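Local structure of peroxisomal acyl-coenzyme A oxidase 1 (Arabidopsis thaliana, 1W07) at residues Ser297-Ile302 and Glu393-Leu398; Thr304-Val309 and Lys397-His402; Leu140-Gly143 and Leu149-Thr152. The protein oxidises long- and medium-chain acyl-CoAs to 2-trans-enoyl-CoAs in peroxisomal beta-oxidation, using FAD and passing electrons to oxygen to give hydrogen peroxide. The protein carries 1 engineered substitution. All coordinates share one frame; numbering follows the deposited sequence.

Contact 1 (Ser297-Ile302 and Glu393-Leu398); sequences SRAVCI and EECRKL. With FAD (flavin-adenine dinucleotide), chain C.
The flat peptide group joining Ala299 to Val300 has the thiol of Cys395 over one of its faces. Cys395 SG lies 3.7 Å from Ala299 O and equally far from Val300 N, so it rests on the plane and makes no hydrogen bond there. The second flat group is the guanidinium of Arg396, which carries the Glu393 carboxylate along its edge. Its grip is side-on. Arg396 NE gives a fairly straight bond (161°) to Glu393 OE2 at 2.9 Å, and NH2 reaches the syn lone pair of OE1 at 2.7 Å, tilted slightly from the guanidinium plane. Lys397 NZ takes the anti lone pair of the same OE1, so two cations share this oxygen. Between the helices, Cys395 SG stands anti to its own carbonyl carbon (chi1 -76°). SG of Cys395 also touches Ala299 CB at 3.8 Å and Val300 CG2 at 4.1 Å. The small alanine and cysteine let the backbones come close, with the CA atoms of Ala299 and Cys395 6.0 Å apart. At the far end, Leu398 O lies 3.3 Å from C4B of the FAD ribose. The contact joins helices 278-309 and 370-398 of the helical C-alpha1 domain. Leu337 of helix 328-363 packs on Val300 and Cys395, while Leu410 and Leu413 of helix 410-417 pack on Ala299.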
loop_
_atom_site.group_PDB
_atom_site.type_symbol
_atom_site.label_atom_id
_atom_site.label_comp_id
_atom_site.label_asym_id
_atom_site.label_seq_id
_atom_site.Cartn_x
_atom_site.Cartn_y
_atom_site.Cartn_z
ATOM N N SER B 297 -13.008 -4.988 7.282
ATOM C CA SER B 297 -13.282 -6.078 8.219
ATOM C C SER B 297 -12.652 -7.385 7.738
ATOM O O SER B 297 -12.225 -8.197 8.558
ATOM C CB SER B 297 -14.792 -6.289 8.383
ATOM O OG SER B 297 -15.417 -6.671 7.160
ATOM N N ARG B 298 -12.582 -7.608 6.424
ATOM C CA ARG B 298 -11.997 -8.861 5.941
ATOM C C ARG B 298 -10.518 -8.872 6.304
ATOM O O ARG B 298 -10.018 -9.860 6.858
ATOM C CB ARG B 298 -12.141 -9.009 4.423
ATOM C CG ARG B 298 -13.570 -9.249 3.931
ATOM C CD ARG B 298 -13.664 -9.162 2.393
ATOM N NE ARG B 298 -12.966 -10.261 1.738
ATOM C CZ ARG B 298 -13.037 -10.536 0.439
ATOM N NH1 ARG B 298 -13.760 -9.775 -0.376
ATOM N NH2 ARG B 298 -12.419 -11.610 -0.050
ATOM N N ALA B 299 -9.822 -7.773 5.993
ATOM C CA ALA B 299 -8.401 -7.668 6.274
ATOM C C ALA B 299 -8.118 -7.778 7.768
ATOM O O ALA B 299 -7.221 -8.511 8.176
ATOM C CB ALA B 299 -7.843 -6.333 5.710
ATOM N N VAL B 300 -8.883 -7.057 8.581
ATOM C CA VAL B 300 -8.720 -7.080 10.046
ATOM C C VAL B 300 -8.983 -8.492 10.619
ATOM O O VAL B 300 -8.308 -8.921 11.562
ATOM C CB VAL B 300 -9.681 -6.062 10.722
ATOM C CG1 VAL B 300 -9.746 -6.290 12.246
ATOM C CG2 VAL B 300 -9.207 -4.629 10.395
ATOM N N CYS B 301 -9.959 -9.202 10.060
ATOM C CA CYS B 301 -10.273 -10.552 10.525
ATOM C C CYS B 301 -9.037 -11.432 10.307
ATOM O O CYS B 301 -8.636 -12.187 11.188
ATOM C CB CYS B 301 -11.456 -11.101 9.729
ATOM S SG CYS B 301 -11.966 -12.804 10.119
ATOM N N ILE B 302 -8.416 -11.305 9.136
ATOM C CA ILE B 302 -7.239 -12.102 8.809
ATOM C C ILE B 302 -6.065 -11.774 9.722
ATOM O O ILE B 302 -5.453 -12.668 10.313
ATOM C CB ILE B 302 -6.834 -11.899 7.322
ATOM C CG1 ILE B 302 -7.975 -12.396 6.413
ATOM C CG2 ILE B 302 -5.549 -12.661 7.023
ATOM C CD1 ILE B 302 -7.822 -12.042 4.912
ATOM N N GLU B 393 -3.437 -2.795 3.538
ATOM C CA GLU B 393 -2.016 -3.028 3.341
ATOM C C GLU B 393 -1.310 -3.158 4.688
ATOM O O GLU B 393 -0.354 -3.928 4.831
ATOM C CB GLU B 393 -1.379 -1.904 2.492
ATOM C CG GLU B 393 0.166 -1.877 2.551
ATOM C CD GLU B 393 0.835 -3.200 2.157
ATOM O OE1 GLU B 393 2.047 -3.370 2.436
ATOM O OE2 GLU B 393 0.171 -4.067 1.551
ATOM N N GLU B 394 -1.775 -2.408 5.680
ATOM C CA GLU B 394 -1.174 -2.471 7.009
ATOM C C GLU B 394 -1.458 -3.840 7.638
ATOM O O GLU B 394 -0.633 -4.378 8.393
ATOM C CB GLU B 394 -1.739 -1.367 7.891
ATOM C CG GLU B 394 -1.221 -1.371 9.326
ATOM C CD GLU B 394 0.283 -1.062 9.467
ATOM O OE1 GLU B 394 0.769 -1.136 10.609
ATOM O OE2 GLU B 394 0.972 -0.748 8.473
ATOM N N CYS B 395 -2.612 -4.420 7.326
ATOM C CA CYS B 395 -2.928 -5.732 7.877
ATOM C C CYS B 395 -1.990 -6.746 7.259
ATOM O O CYS B 395 -1.644 -7.739 7.898
ATOM C CB CYS B 395 -4.383 -6.111 7.596
ATOM S SG CYS B 395 -5.590 -5.267 8.644
ATOM N N ARG B 396 -1.570 -6.499 6.018
ATOM C CA ARG B 396 -0.662 -7.433 5.377
ATOM C C ARG B 396 0.687 -7.386 6.103
ATOM O O ARG B 396 1.267 -8.432 6.406
ATOM C CB ARG B 396 -0.509 -7.105 3.887
ATOM C CG ARG B 396 0.233 -8.185 3.092
ATOM C CD ARG B 396 0.590 -7.681 1.711
ATOM N NE ARG B 396 1.527 -6.568 1.824
ATOM C CZ ARG B 396 2.786 -6.692 2.234
ATOM N NH1 ARG B 396 3.286 -7.888 2.539
ATOM N NH2 ARG B 396 3.535 -5.615 2.376
ATOM N N LYS B 397 1.174 -6.182 6.414
ATOM C CA LYS B 397 2.445 -6.037 7.112
ATOM C C LYS B 397 2.361 -6.641 8.514
ATOM O O LYS B 397 3.357 -7.129 9.060
ATOM C CB LYS B 397 2.841 -4.558 7.222
ATOM C CG LYS B 397 3.177 -3.892 5.883
ATOM C CD LYS B 397 4.032 -2.643 6.113
ATOM C CE LYS B 397 4.462 -2.008 4.791
ATOM N NZ LYS B 397 3.323 -1.385 4.062
ATOM N N LEU B 398 1.174 -6.593 9.106
ATOM C CA LEU B 398 0.974 -7.146 10.439
ATOM C C LEU B 398 1.163 -8.664 10.445
ATOM O O LEU B 398 1.370 -9.267 11.503
ATOM C CB LEU B 398 -0.426 -6.782 10.952
ATOM C CG LEU B 398 -0.557 -5.320 11.404
ATOM C CD1 LEU B 398 -2.018 -4.961 11.607
ATOM C CD2 LEU B 398 0.230 -5.124 12.690
HETATM P PA FAD C . 7.345 -11.783 12.724
HETATM O O1A FAD C . 8.632 -11.458 13.379
HETATM O O2A FAD C . 6.684 -13.068 13.048
HETATM O O5B FAD C . 6.324 -10.566 12.981
HETATM C C5B FAD C . 4.936 -10.668 12.654
HETATM C C4B FAD C . 4.161 -9.525 13.318
HETATM O O4B FAD C . 4.487 -9.568 14.723
HETATM C C3B FAD C . 4.648 -8.167 12.804
HETATM O O3B FAD C . 3.615 -7.192 12.968
HETATM C C2B FAD C . 5.818 -7.877 13.743
HETATM O O2B FAD C . 6.012 -6.464 13.846
HETATM C C1B FAD C . 5.208 -8.370 15.058
HETATM N N9A FAD C . 6.257 -8.671 16.055
HETATM C C8A FAD C . 7.056 -9.740 16.050
HETATM N N7A FAD C . 7.864 -9.703 17.106
HETATM C C5A FAD C . 7.571 -8.605 17.798
HETATM C C6A FAD C . 8.074 -8.058 18.971
HETATM N N6A FAD C . 9.028 -8.680 19.654
HETATM N N1A FAD C . 7.522 -6.859 19.441
HETATM C C2A FAD C . 6.484 -6.248 18.727
HETATM N N3A FAD C . 6.035 -6.798 17.611
HETATM C C4A FAD C . 6.547 -7.945 17.136
HETATM N N1 FAD C . 14.873 -15.720 5.007
HETATM C C2 FAD C . 16.044 -16.453 4.778
HETATM O O2 FAD C . 16.517 -17.151 5.670
HETATM N N3 FAD C . 16.633 -16.415 3.506
HETATM C C4 FAD C . 16.048 -15.664 2.477
HETATM O O4 FAD C . 16.569 -15.643 1.364
HETATM C C4X FAD C . 14.885 -14.943 2.714
HETATM N N5 FAD C . 14.257 -14.241 1.675
HETATM C C5X FAD C . 13.066 -13.537 1.896
HETATM C C6 FAD C . 12.385 -12.960 0.829
HETATM C C7 FAD C . 11.124 -12.398 1.028
HETATM C C7M FAD C . 10.374 -11.814 -0.171
HETATM C C8 FAD C . 10.551 -12.404 2.300
HETATM C C8M FAD C . 9.148 -11.837 2.548
HETATM C C9 FAD C . 11.246 -12.966 3.367
HETATM C C9A FAD C . 12.503 -13.536 3.174
HETATM N N10 FAD C . 13.158 -14.191 4.224
HETATM C C10 FAD C . 14.301 -14.963 3.976
HETATM C "C1'" FAD C . 12.604 -14.153 5.599
HETATM C "C2'" FAD C . 12.894 -12.774 6.203
HETATM O "O2'" FAD C . 14.292 -12.489 6.092
HETATM C "C3'" FAD C . 12.475 -12.618 7.669
HETATM O "O3'" FAD C . 13.108 -13.623 8.467
HETATM C "C4'" FAD C . 10.959 -12.705 7.859
HETATM O "O4'" FAD C . 10.266 -12.001 6.827
HETATM C "C5'" FAD C . 10.576 -12.118 9.218
HETATM O "O5'" FAD C . 9.158 -11.972 9.290
HETATM P P FAD C . 8.283 -12.859 10.304
HETATM O O1P FAD C . 7.298 -13.611 9.495
HETATM O O2P FAD C . 9.192 -13.610 11.199
HETATM O O3P FAD C . 7.521 -11.705 11.127
#

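Contact 2 (Thr304-Val309 and Lys397-His402); sequences TRYSAV and KLCGGH. With FAD (flavin-adenine dinucleotide), chain C.
Tyr306 turns its ring carbon CG opposite its backbone N (chi1 -176°), and this sends the ring across to Cys399. There Cys399 SG, opposite its own carbonyl carbon (chi1 -74°), meets the ring obliquely, 3.6 Å from Tyr306 CD2. This is a sulfur-aromatic contact. Further along, Tyr306 CE2 lies 3.5 Å from Cys399 O. The phenol end stops at the edge of the His402 imidazole, with Tyr306 OH 3.1 Å from His402 CD2, and the two side chains cross at about a right angle. One water links the tyrosine to the cofactor. It accepts from Tyr306 OH at 2.5 Å and donates to Cys399 O and to the FAD phosphate oxygen O1P. Gly401 N donates to FAD O1P as well, at 3.0 Å. A side chain on Gly400 or Gly401 would collide with the cofactor. A phenylalanine in place of Tyr306 would probably leave the water without this hydrogen-bond donor and freer to shift beside the phosphate. His402 is held by the second subunit, through Leu140 O and Trp175. The contact ties the last turns of helix 278-309 to the loop after helix 370-398, with Val625 of helix 625-635 against Tyr306.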
loop_
_atom_site.group_PDB
_atom_site.type_symbol
_atom_site.label_atom_id
_atom_site.label_comp_id
_atom_site.label_asym_id
_atom_site.label_seq_id
_atom_site.Cartn_x
_atom_site.Cartn_y
_atom_site.Cartn_z
ATOM N N THR B 304 -6.110 -10.236 12.606
ATOM C CA THR B 304 -6.413 -10.520 14.014
ATOM C C THR B 304 -6.227 -12.006 14.330
ATOM O O THR B 304 -5.571 -12.358 15.309
ATOM C CB THR B 304 -7.868 -10.060 14.405
ATOM O OG1 THR B 304 -7.987 -8.644 14.230
ATOM C CG2 THR B 304 -8.156 -10.376 15.864
ATOM N N ARG B 305 -6.784 -12.888 13.504
ATOM C CA ARG B 305 -6.628 -14.313 13.764
ATOM C C ARG B 305 -5.166 -14.725 13.653
ATOM O O ARG B 305 -4.638 -15.406 14.535
ATOM C CB ARG B 305 -7.500 -15.128 12.798
ATOM C CG ARG B 305 -8.999 -14.962 13.036
ATOM C CD ARG B 305 -9.808 -15.749 12.021
ATOM N NE ARG B 305 -11.234 -15.735 12.334
ATOM C CZ ARG B 305 -12.192 -16.080 11.486
ATOM N NH1 ARG B 305 -13.460 -16.032 11.870
ATOM N NH2 ARG B 305 -11.886 -16.461 10.257
ATOM N N TYR B 306 -4.491 -14.312 12.581
ATOM C CA TYR B 306 -3.087 -14.678 12.466
ATOM C C TYR B 306 -2.249 -14.123 13.623
ATOM O O TYR B 306 -1.276 -14.753 14.038
ATOM C CB TYR B 306 -2.506 -14.191 11.149
ATOM C CG TYR B 306 -1.077 -14.632 10.958
ATOM C CD1 TYR B 306 -0.765 -15.979 10.752
ATOM C CD2 TYR B 306 -0.029 -13.712 10.997
ATOM C CE1 TYR B 306 0.554 -16.393 10.585
ATOM C CE2 TYR B 306 1.292 -14.119 10.835
ATOM C CZ TYR B 306 1.576 -15.453 10.628
ATOM O OH TYR B 306 2.884 -15.848 10.465
ATOM N N SER B 307 -2.607 -12.945 14.133
ATOM C CA SER B 307 -1.860 -12.330 15.238
ATOM C C SER B 307 -2.008 -13.145 16.521
ATOM O O SER B 307 -1.137 -13.120 17.388
ATOM C CB SER B 307 -2.342 -10.901 15.497
ATOM O OG SER B 307 -2.022 -10.034 14.417
ATOM N N ALA B 308 -3.120 -13.857 16.632
ATOM C CA ALA B 308 -3.390 -14.691 17.799
ATOM C C ALA B 308 -2.702 -16.047 17.655
ATOM O O ALA B 308 -2.412 -16.714 18.648
ATOM C CB ALA B 308 -4.887 -14.882 17.970
ATOM N N VAL B 309 -2.447 -16.451 16.413
ATOM C CA VAL B 309 -1.785 -17.731 16.157
ATOM C C VAL B 309 -0.267 -17.566 16.168
ATOM O O VAL B 309 0.450 -18.365 16.770
ATOM C CB VAL B 309 -2.189 -18.320 14.781
ATOM C CG1 VAL B 309 -1.279 -19.483 14.424
ATOM C CG2 VAL B 309 -3.642 -18.789 14.809
ATOM N N LYS B 397 1.174 -6.182 6.414
ATOM C CA LYS B 397 2.445 -6.037 7.112
ATOM C C LYS B 397 2.361 -6.641 8.514
ATOM O O LYS B 397 3.357 -7.129 9.060
ATOM C CB LYS B 397 2.841 -4.558 7.222
ATOM C CG LYS B 397 3.177 -3.892 5.883
ATOM C CD LYS B 397 4.032 -2.643 6.113
ATOM C CE LYS B 397 4.462 -2.008 4.791
ATOM N NZ LYS B 397 3.323 -1.385 4.062
ATOM N N LEU B 398 1.174 -6.593 9.106
ATOM C CA LEU B 398 0.974 -7.146 10.439
ATOM C C LEU B 398 1.163 -8.664 10.445
ATOM O O LEU B 398 1.370 -9.267 11.503
ATOM C CB LEU B 398 -0.426 -6.782 10.952
ATOM C CG LEU B 398 -0.557 -5.320 11.404
ATOM C CD1 LEU B 398 -2.018 -4.961 11.607
ATOM C CD2 LEU B 398 0.230 -5.124 12.690
ATOM N N CYS B 399 1.095 -9.281 9.264
ATOM C CA CYS B 399 1.262 -10.728 9.152
ATOM C C CYS B 399 2.717 -11.094 8.800
ATOM O O CYS B 399 3.013 -12.229 8.430
ATOM C CB CYS B 399 0.301 -11.304 8.100
ATOM S SG CYS B 399 -1.385 -11.392 8.586
ATOM N N GLY B 400 3.631 -10.135 8.939
ATOM C CA GLY B 400 5.033 -10.397 8.662
ATOM C C GLY B 400 5.323 -11.011 7.298
ATOM O O GLY B 400 4.617 -10.744 6.329
ATOM N N GLY B 401 6.362 -11.836 7.212
ATOM C CA GLY B 401 6.723 -12.460 5.950
ATOM C C GLY B 401 5.620 -13.207 5.220
ATOM O O GLY B 401 5.420 -13.004 4.015
ATOM N N HIS B 402 4.909 -14.076 5.939
ATOM C CA HIS B 402 3.832 -14.871 5.347
ATOM C C HIS B 402 2.726 -14.023 4.751
ATOM O O HIS B 402 1.988 -14.491 3.896
ATOM C CB HIS B 402 3.228 -15.850 6.376
ATOM C CG HIS B 402 4.217 -16.804 6.960
ATOM N ND1 HIS B 402 5.288 -17.302 6.251
ATOM C CD2 HIS B 402 4.289 -17.353 8.194
ATOM C CE1 HIS B 402 5.981 -18.116 7.028
ATOM N NE2 HIS B 402 5.397 -18.162 8.212
HETATM P PA FAD C . 7.345 -11.783 12.724
HETATM O O1A FAD C . 8.632 -11.458 13.379
HETATM O O2A FAD C . 6.684 -13.068 13.048
HETATM O O5B FAD C . 6.324 -10.566 12.981
HETATM C C5B FAD C . 4.936 -10.668 12.654
HETATM C C4B FAD C . 4.161 -9.525 13.318
HETATM O O4B FAD C . 4.487 -9.568 14.723
HETATM C C3B FAD C . 4.648 -8.167 12.804
HETATM O O3B FAD C . 3.615 -7.192 12.968
HETATM C C2B FAD C . 5.818 -7.877 13.743
HETATM O O2B FAD C . 6.012 -6.464 13.846
HETATM C C1B FAD C . 5.208 -8.370 15.058
HETATM N N9A FAD C . 6.257 -8.671 16.055
HETATM C C8A FAD C . 7.056 -9.740 16.050
HETATM N N7A FAD C . 7.864 -9.703 17.106
HETATM C C5A FAD C . 7.571 -8.605 17.798
HETATM C C6A FAD C . 8.074 -8.058 18.971
HETATM N N6A FAD C . 9.028 -8.680 19.654
HETATM N N1A FAD C . 7.522 -6.859 19.441
HETATM C C2A FAD C . 6.484 -6.248 18.727
HETATM N N3A FAD C . 6.035 -6.798 17.611
HETATM C C4A FAD C . 6.547 -7.945 17.136
HETATM N N1 FAD C . 14.873 -15.720 5.007
HETATM C C2 FAD C . 16.044 -16.453 4.778
HETATM O O2 FAD C . 16.517 -17.151 5.670
HETATM N N3 FAD C . 16.633 -16.415 3.506
HETATM C C4 FAD C . 16.048 -15.664 2.477
HETATM O O4 FAD C . 16.569 -15.643 1.364
HETATM C C4X FAD C . 14.885 -14.943 2.714
HETATM N N5 FAD C . 14.257 -14.241 1.675
HETATM C C5X FAD C . 13.066 -13.537 1.896
HETATM C C6 FAD C . 12.385 -12.960 0.829
HETATM C C7 FAD C . 11.124 -12.398 1.028
HETATM C C7M FAD C . 10.374 -11.814 -0.171
HETATM C C8 FAD C . 10.551 -12.404 2.300
HETATM C C8M FAD C . 9.148 -11.837 2.548
HETATM C C9 FAD C . 11.246 -12.966 3.367
HETATM C C9A FAD C . 12.503 -13.536 3.174
HETATM N N10 FAD C . 13.158 -14.191 4.224
HETATM C C10 FAD C . 14.301 -14.963 3.976
HETATM C "C1'" FAD C . 12.604 -14.153 5.599
HETATM C "C2'" FAD C . 12.894 -12.774 6.203
HETATM O "O2'" FAD C . 14.292 -12.489 6.092
HETATM C "C3'" FAD C . 12.475 -12.618 7.669
HETATM O "O3'" FAD C . 13.108 -13.623 8.467
HETATM C "C4'" FAD C . 10.959 -12.705 7.859
HETATM O "O4'" FAD C . 10.266 -12.001 6.827
HETATM C "C5'" FAD C . 10.576 -12.118 9.218
HETATM O "O5'" FAD C . 9.158 -11.972 9.290
HETATM P P FAD C . 8.283 -12.859 10.304
HETATM O O1P FAD C . 7.298 -13.611 9.495
HETATM O O2P FAD C . 9.192 -13.610 11.199
HETATM O O3P FAD C . 7.521 -11.705 11.127
HETATM O O HOH W 1 4.715 -14.238 9.728
#

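Contact 3 (Leu140-Gly143 and Leu149-Thr152); sequences LGHG and LETT. With FAD (flavin-adenine dinucleotide), chain I.
The imidazole of His142 overlaps the backbone N of Leu149, which stands 4.1 Å above one ring face and is offset toward the rim. The Leu149 side chain starts out away from the other segment, but its end turns back. With CG anti to the carbonyl carbon (chi1 -64°), its CD2 methyl comes to 4.0 Å from His142 CB and as far from His142 O. The leucine therefore packs against the root of the histidine. Glu150 approaches differently. Its chain is extended beyond CG (chi2 180°) and brings the carboxylate to the edge of the imidazole, in the ring plane. Glu150 OE2 is 4.0 Å from both His142 CE1 and ND1, too far for a direct bond, and the carboxylate plane is turned 78° from the ring. A water, also in the ring plane, fills the gap. It is 2.6 Å from His142 ND1 and lies 2.8 Å from Glu150 OE2, to which it can donate. That same oxygen is hydrogen-bonded to Thr170 OG1. The other ring nitrogen, His142 NE2, is bonded to Glu321 OE2 of the second subunit. Both ring nitrogens thus have polar partners, and the ring can hardly turn without losing them. Next in the chain, Gly143 CA lies 3.2 Å from the FAD phosphate oxygen O2P, where a side chain would collide with the cofactor. The loop belongs to the acyl-CoA dehydrogenase-type middle domain, and Ser144 further along it also binds FAD. Chemically, the histidine lies between two carboxylates, one reached directly and one through water. This setting would probably favour a protonated imidazole, which would add a charge-based tie across the subunit interface beside the cofactor.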
loop_
_atom_site.group_PDB
_atom_site.type_symbol
_atom_site.label_atom_id
_atom_site.label_comp_id
_atom_site.label_asym_id
_atom_site.label_seq_id
_atom_site.Cartn_x
_atom_site.Cartn_y
_atom_site.Cartn_z
ATOM N N LEU B 140 -9.489 8.632 -21.907
ATOM C CA LEU B 140 -8.053 8.661 -21.674
ATOM C C LEU B 140 -7.642 9.970 -21.018
ATOM O O LEU B 140 -6.904 9.984 -20.034
ATOM C CB LEU B 140 -7.285 8.502 -22.990
ATOM C CG LEU B 140 -6.870 7.076 -23.363
ATOM C CD1 LEU B 140 -6.349 7.025 -24.796
ATOM C CD2 LEU B 140 -5.804 6.602 -22.384
ATOM N N GLY B 141 -8.133 11.075 -21.559
ATOM C CA GLY B 141 -7.767 12.369 -21.017
ATOM C C GLY B 141 -8.597 12.945 -19.896
ATOM O O GLY B 141 -8.184 13.938 -19.301
ATOM N N HIS B 142 -9.745 12.342 -19.586
ATOM C CA HIS B 142 -10.617 12.882 -18.534
ATOM C C HIS B 142 -11.368 11.846 -17.700
ATOM O O HIS B 142 -12.116 11.012 -18.227
ATOM C CB HIS B 142 -11.646 13.857 -19.138
ATOM C CG HIS B 142 -11.035 15.077 -19.750
ATOM N ND1 HIS B 142 -10.462 15.078 -21.004
ATOM C CD2 HIS B 142 -10.873 16.329 -19.262
ATOM C CE1 HIS B 142 -9.970 16.276 -21.259
ATOM N NE2 HIS B 142 -10.207 17.053 -20.218
ATOM N N GLY B 143 -11.168 11.937 -16.389
ATOM C CA GLY B 143 -11.813 11.042 -15.450
ATOM C C GLY B 143 -12.540 11.875 -14.412
ATOM O O GLY B 143 -13.765 11.973 -14.442
ATOM N N LEU B 149 -14.953 16.034 -20.848
ATOM C CA LEU B 149 -15.065 14.952 -21.835
ATOM C C LEU B 149 -15.021 15.539 -23.241
ATOM O O LEU B 149 -15.602 16.603 -23.479
ATOM C CB LEU B 149 -16.373 14.172 -21.659
ATOM C CG LEU B 149 -16.530 13.425 -20.334
ATOM C CD1 LEU B 149 -17.819 12.611 -20.359
ATOM C CD2 LEU B 149 -15.309 12.532 -20.104
ATOM N N GLU B 150 -14.341 14.838 -24.153
ATOM C CA GLU B 150 -14.171 15.269 -25.544
ATOM C C GLU B 150 -15.115 14.581 -26.528
ATOM O O GLU B 150 -15.362 15.099 -27.616
ATOM C CB GLU B 150 -12.728 15.015 -26.009
ATOM C CG GLU B 150 -11.662 15.661 -25.146
ATOM C CD GLU B 150 -10.257 15.392 -25.642
ATOM O OE1 GLU B 150 -9.924 15.827 -26.769
ATOM O OE2 GLU B 150 -9.481 14.739 -24.912
ATOM N N THR B 151 -15.630 13.411 -26.168
ATOM C CA THR B 151 -16.534 12.709 -27.074
ATOM C C THR B 151 -17.728 13.614 -27.383
ATOM O O THR B 151 -18.264 14.281 -26.498
ATOM C CB THR B 151 -17.007 11.369 -26.460
ATOM O OG1 THR B 151 -15.862 10.547 -26.210
ATOM C CG2 THR B 151 -17.954 10.626 -27.434
ATOM N N THR B 152 -18.131 13.656 -28.645
ATOM C CA THR B 152 -19.249 14.502 -29.028
ATOM C C THR B 152 -20.452 13.727 -29.530
ATOM O O THR B 152 -20.319 12.618 -30.040
ATOM C CB THR B 152 -18.832 15.509 -30.123
ATOM O OG1 THR B 152 -18.332 14.798 -31.254
ATOM C CG2 THR B 152 -17.756 16.422 -29.619
HETATM P PA FAD I . -7.194 12.690 -11.959
HETATM O O1A FAD I . -8.486 13.282 -11.549
HETATM O O2A FAD I . -6.618 13.106 -13.256
HETATM O O5B FAD I . -6.127 12.948 -10.784
HETATM C C5B FAD I . -4.755 12.578 -10.937
HETATM C C4B FAD I . -3.904 13.259 -9.861
HETATM O O4B FAD I . -4.107 14.679 -9.987
HETATM C C3B FAD I . -4.376 12.871 -8.456
HETATM O O3B FAD I . -3.294 13.006 -7.531
HETATM C C2B FAD I . -5.454 13.917 -8.181
HETATM O O2B FAD I . -5.558 14.162 -6.776
HETATM C C1B FAD I . -4.815 15.149 -8.828
HETATM N N9A FAD I . -5.842 16.152 -9.195
HETATM C C8A FAD I . -6.665 16.089 -10.243
HETATM N N7A FAD I . -7.456 17.163 -10.256
HETATM C C5A FAD I . -7.141 17.913 -9.206
HETATM C C6A FAD I . -7.605 19.128 -8.719
HETATM N N6A FAD I . -8.636 19.749 -9.282
HETATM N N1A FAD I . -7.000 19.666 -7.577
HETATM C C2A FAD I . -5.958 18.975 -6.950
HETATM N N3A FAD I . -5.551 17.816 -7.437
HETATM C C4A FAD I . -6.107 17.274 -8.534
HETATM N N1 FAD I . -15.051 5.162 -15.467
HETATM C C2 FAD I . -16.265 4.963 -16.138
HETATM O O2 FAD I . -16.764 5.878 -16.788
HETATM N N3 FAD I . -16.889 3.709 -16.066
HETATM C C4 FAD I . -16.301 2.668 -15.337
HETATM O O4 FAD I . -16.876 1.581 -15.255
HETATM C C4X FAD I . -15.083 2.869 -14.695
HETATM N N5 FAD I . -14.440 1.815 -14.027
HETATM C C5X FAD I . -13.209 2.000 -13.393
HETATM C C6 FAD I . -12.538 0.916 -12.838
HETATM C C7 FAD I . -11.263 1.078 -12.310
HETATM C C7M FAD I . -10.552 -0.141 -11.722
HETATM C C8 FAD I . -10.654 2.338 -12.331
HETATM C C8M FAD I . -9.251 2.545 -11.756
HETATM C C9 FAD I . -11.334 3.420 -12.878
HETATM C C9A FAD I . -12.610 3.266 -13.411
HETATM N N10 FAD I . -13.277 4.332 -14.030
HETATM C C10 FAD I . -14.463 4.110 -14.749
HETATM C "C1'" FAD I . -12.690 5.696 -14.043
HETATM C "C2'" FAD I . -12.893 6.365 -12.681
HETATM O "O2'" FAD I . -14.278 6.345 -12.328
HETATM C "C3'" FAD I . -12.372 7.803 -12.600
HETATM O "O3'" FAD I . -13.012 8.601 -13.599
HETATM C "C4'" FAD I . -10.856 7.896 -12.794
HETATM O "O4'" FAD I . -10.188 6.763 -12.234
HETATM C "C5'" FAD I . -10.346 9.176 -12.134
HETATM O "O5'" FAD I . -8.919 9.204 -12.140
HETATM P P FAD I . -8.120 10.257 -13.052
HETATM O O1P FAD I . -7.177 9.478 -13.881
HETATM O O2P FAD I . -9.096 11.144 -13.723
HETATM O O3P FAD I . -7.306 11.087 -11.943
HETATM O O HOH W 2 -10.673 13.308 -22.832
#

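Overall arrangement
Contact 3 comes first along the chain. It closes a short loop between strands 133-136 and 152-156, within the middle domain. Contacts 1 and 2 open later, one after the other on helix 278-309, and both end on the same stretch, the end of helix 370-398 and the loop after it, sharing Lys397 and Leu398. Their long loops cross rather than nest, since contact 2 both opens and closes later than contact 1. Their centres are 8 Å apart. Contact 3 is centred about 37 Å from contact 1 and 44 Å from contact 2, beside a different FAD. In the dimer the loop of contact 3 meets the contact 2 region of the other subunit.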